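Local atomic coordinates of hypothetical protein lpg0944 (Legionella pneumophila subsp. pneumophila str. Philadelphia 1, PDB entry 4RXV), a protein that is of unknown function but probably belongs to the cysteine-peptidase-like clan CA through the RavJ peptidase-family domain that makes up most of this N-terminal fragment. Residues A[17-22]-A[173-178]. Numbering follows the deposited sequence.
Sequences QYQKFV and WAVGMG
Two hydrogen bonds grip the phenol oxygen Y18 OH, one with H108 ND1 and one with S109 OG on helix 105-114, and the tyrosine ring also meets that of H108 edge-to-face. With CG anti to its own carbonyl carbon (chi1 -73°), the ring is carried off to this anchorage, so only the root of the side chain faces residues 173-178. There Y18 CB lies 3.9 Å from V175 CG1. The same methyl, set anti to the valine's backbone N, also lies 3.6 Å from Q19 N. One branch of the valine thus touches Y18 CB, the next backbone N and Q19 CB.

Residues 18-20 form a short 3-10 turn between helix 6-14 and strand 22-23, and it rests on the last turn of helix 172-176, which ends in a Schellman motif with G178 as its C' residue. In that motif V175 O accepts the bond from G178 N at 3.0 Å. It also receives a CA-H...O contact across the interface, with Q19 CA 3.6 Å from V175 O. Beside it the backbones come close at G176, whose CA stands 3.6 Å from Y18 O. That carbonyl oxygen is already the acceptor for F21 N within its own turn.

Q19 illustrates how a polar chain can lend its stem to packing and its amide to its own loop. CG sits between N and the carbonyl carbon (chi1 77°), the most hindered of the three staggered choices, and the chain bends at chi2, while CB stays against V175. The amide folds back to Q17, where Q19 NE2 donates to Q17 OE1 at 2.6 Å, a short bond that is bent at the hydrogen and approaches from above the acceptor's carbonyl plane.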
loop_
_atom_site.group_PDB
_atom_site.type_symbol
_atom_site.label_atom_id
_atom_site.label_comp_id
_atom_site.label_asym_id
_atom_site.label_seq_id
_atom_site.Cartn_x
_atom_site.Cartn_y
_atom_site.Cartn_z
ATOM N N GLN A 17 2.721 10.529 2.479
ATOM C CA GLN A 17 1.500 11.237 2.911
ATOM C C GLN A 17 0.242 10.502 2.422
ATOM O O GLN A 17 -0.672 11.097 1.825
ATOM C CB GLN A 17 1.518 12.696 2.462
ATOM C CG GLN A 17 2.678 13.470 3.100
ATOM C CD GLN A 17 2.554 13.563 4.621
ATOM O OE1 GLN A 17 1.575 14.116 5.113
ATOM N NE2 GLN A 17 3.569 13.115 5.354
ATOM N N TYR A 18 0.167 9.216 2.726
ATOM C CA TYR A 18 -0.947 8.384 2.261
ATOM C C TYR A 18 -2.299 8.870 2.793
ATOM O O TYR A 18 -3.325 8.644 2.154
ATOM C CB TYR A 18 -0.697 6.946 2.665
ATOM C CG TYR A 18 0.396 6.254 1.867
ATOM C CD1 TYR A 18 0.363 6.231 0.489
ATOM C CD2 TYR A 18 1.431 5.573 2.498
ATOM C CE1 TYR A 18 1.320 5.554 -0.254
ATOM C CE2 TYR A 18 2.400 4.907 1.771
ATOM C CZ TYR A 18 2.341 4.888 0.383
ATOM O OH TYR A 18 3.293 4.165 -0.293
ATOM N N GLN A 19 -2.295 9.530 3.952
ATOM C CA GLN A 19 -3.526 10.049 4.508
ATOM C C GLN A 19 -4.170 11.137 3.656
ATOM O O GLN A 19 -5.338 11.462 3.856
ATOM C CB GLN A 19 -3.321 10.549 5.935
ATOM C CG GLN A 19 -2.641 11.888 6.121
ATOM C CD GLN A 19 -1.154 11.888 5.938
ATOM O OE1 GLN A 19 -0.528 10.903 5.540
ATOM N NE2 GLN A 19 -0.563 13.036 6.220
ATOM N N LYS A 20 -3.424 11.696 2.730
ATOM C CA LYS A 20 -3.913 12.767 1.870
ATOM C C LYS A 20 -4.514 12.278 0.572
ATOM O O LYS A 20 -5.106 13.059 -0.163
ATOM C CB LYS A 20 -2.793 13.795 1.597
ATOM C CG LYS A 20 -2.133 14.356 2.834
ATOM C CD LYS A 20 -3.028 15.117 3.741
ATOM C CE LYS A 20 -2.242 15.613 4.947
ATOM N NZ LYS A 20 -2.911 16.322 6.018
ATOM N N PHE A 21 -4.408 10.982 0.282
ATOM C CA PHE A 21 -5.011 10.465 -0.941
ATOM C C PHE A 21 -6.525 10.623 -0.911
ATOM O O PHE A 21 -7.155 10.587 0.149
ATOM C CB PHE A 21 -4.753 8.960 -1.072
ATOM C CG PHE A 21 -3.556 8.593 -1.907
ATOM C CD1 PHE A 21 -2.267 8.863 -1.490
ATOM C CD2 PHE A 21 -3.737 7.940 -3.129
ATOM C CE1 PHE A 21 -1.205 8.462 -2.257
ATOM C CE2 PHE A 21 -2.662 7.553 -3.888
ATOM C CZ PHE A 21 -1.410 7.803 -3.456
ATOM N N VAL A 22 -7.114 10.729 -2.090
ATOM C CA VAL A 22 -8.521 10.432 -2.262
ATOM C C VAL A 22 -8.667 8.912 -2.235
ATOM O O VAL A 22 -8.042 8.202 -3.015
ATOM C CB VAL A 22 -9.051 11.001 -3.590
ATOM C CG1 VAL A 22 -10.465 10.492 -3.860
ATOM C CG2 VAL A 22 -9.013 12.513 -3.582
ATOM N N TRP A 173 -3.784 1.996 2.352
ATOM C CA TRP A 173 -5.224 2.235 2.414
ATOM C C TRP A 173 -5.700 2.470 3.837
ATOM O O TRP A 173 -6.527 3.357 4.064
ATOM C CB TRP A 173 -5.980 1.099 1.740
ATOM C CG TRP A 173 -7.459 1.277 1.611
ATOM C CD1 TRP A 173 -8.134 1.975 0.642
ATOM C CD2 TRP A 173 -8.458 0.677 2.432
ATOM N NE1 TRP A 173 -9.488 1.822 0.813
ATOM C CE2 TRP A 173 -9.713 1.034 1.907
ATOM C CE3 TRP A 173 -8.411 -0.153 3.543
ATOM C CZ2 TRP A 173 -10.931 0.594 2.474
ATOM C CZ3 TRP A 173 -9.617 -0.590 4.118
ATOM C CH2 TRP A 173 -10.855 -0.215 3.571
ATOM N N ALA A 174 -5.160 1.719 4.804
ATOM C CA ALA A 174 -5.537 1.949 6.196
ATOM C C ALA A 174 -5.225 3.392 6.601
ATOM O O ALA A 174 -5.961 3.982 7.388
ATOM C CB ALA A 174 -4.814 0.992 7.118
ATOM N N VAL A 175 -4.111 3.949 6.110
ATOM C CA VAL A 175 -3.716 5.323 6.423
ATOM C C VAL A 175 -4.635 6.325 5.703
ATOM O O VAL A 175 -5.063 7.322 6.285
ATOM C CB VAL A 175 -2.240 5.543 6.080
ATOM C CG1 VAL A 175 -1.803 6.982 6.416
ATOM C CG2 VAL A 175 -1.385 4.564 6.874
ATOM N N GLY A 176 -4.979 6.035 4.453
ATOM C CA GLY A 176 -6.004 6.797 3.750
ATOM C C GLY A 176 -7.333 6.819 4.483
ATOM O O GLY A 176 -8.056 7.824 4.484
ATOM N N MET A 177 -7.640 5.726 5.162
ATOM C CA MET A 177 -8.855 5.515 5.947
ATOM C C MET A 177 -8.698 6.010 7.393
ATOM O O MET A 177 -9.564 5.731 8.226
ATOM C CB MET A 177 -9.260 4.047 5.924
ATOM C CG MET A 177 -9.668 3.555 4.528
ATOM S SD MET A 177 -11.203 4.301 3.923
ATOM C CE MET A 177 -12.408 3.405 4.895
ATOM N N GLY A 178 -7.664 6.797 7.668
ATOM C CA GLY A 178 -7.568 7.522 8.915
ATOM C C GLY A 178 -6.753 6.869 10.010
ATOM O O GLY A 178 -6.577 7.491 11.051
#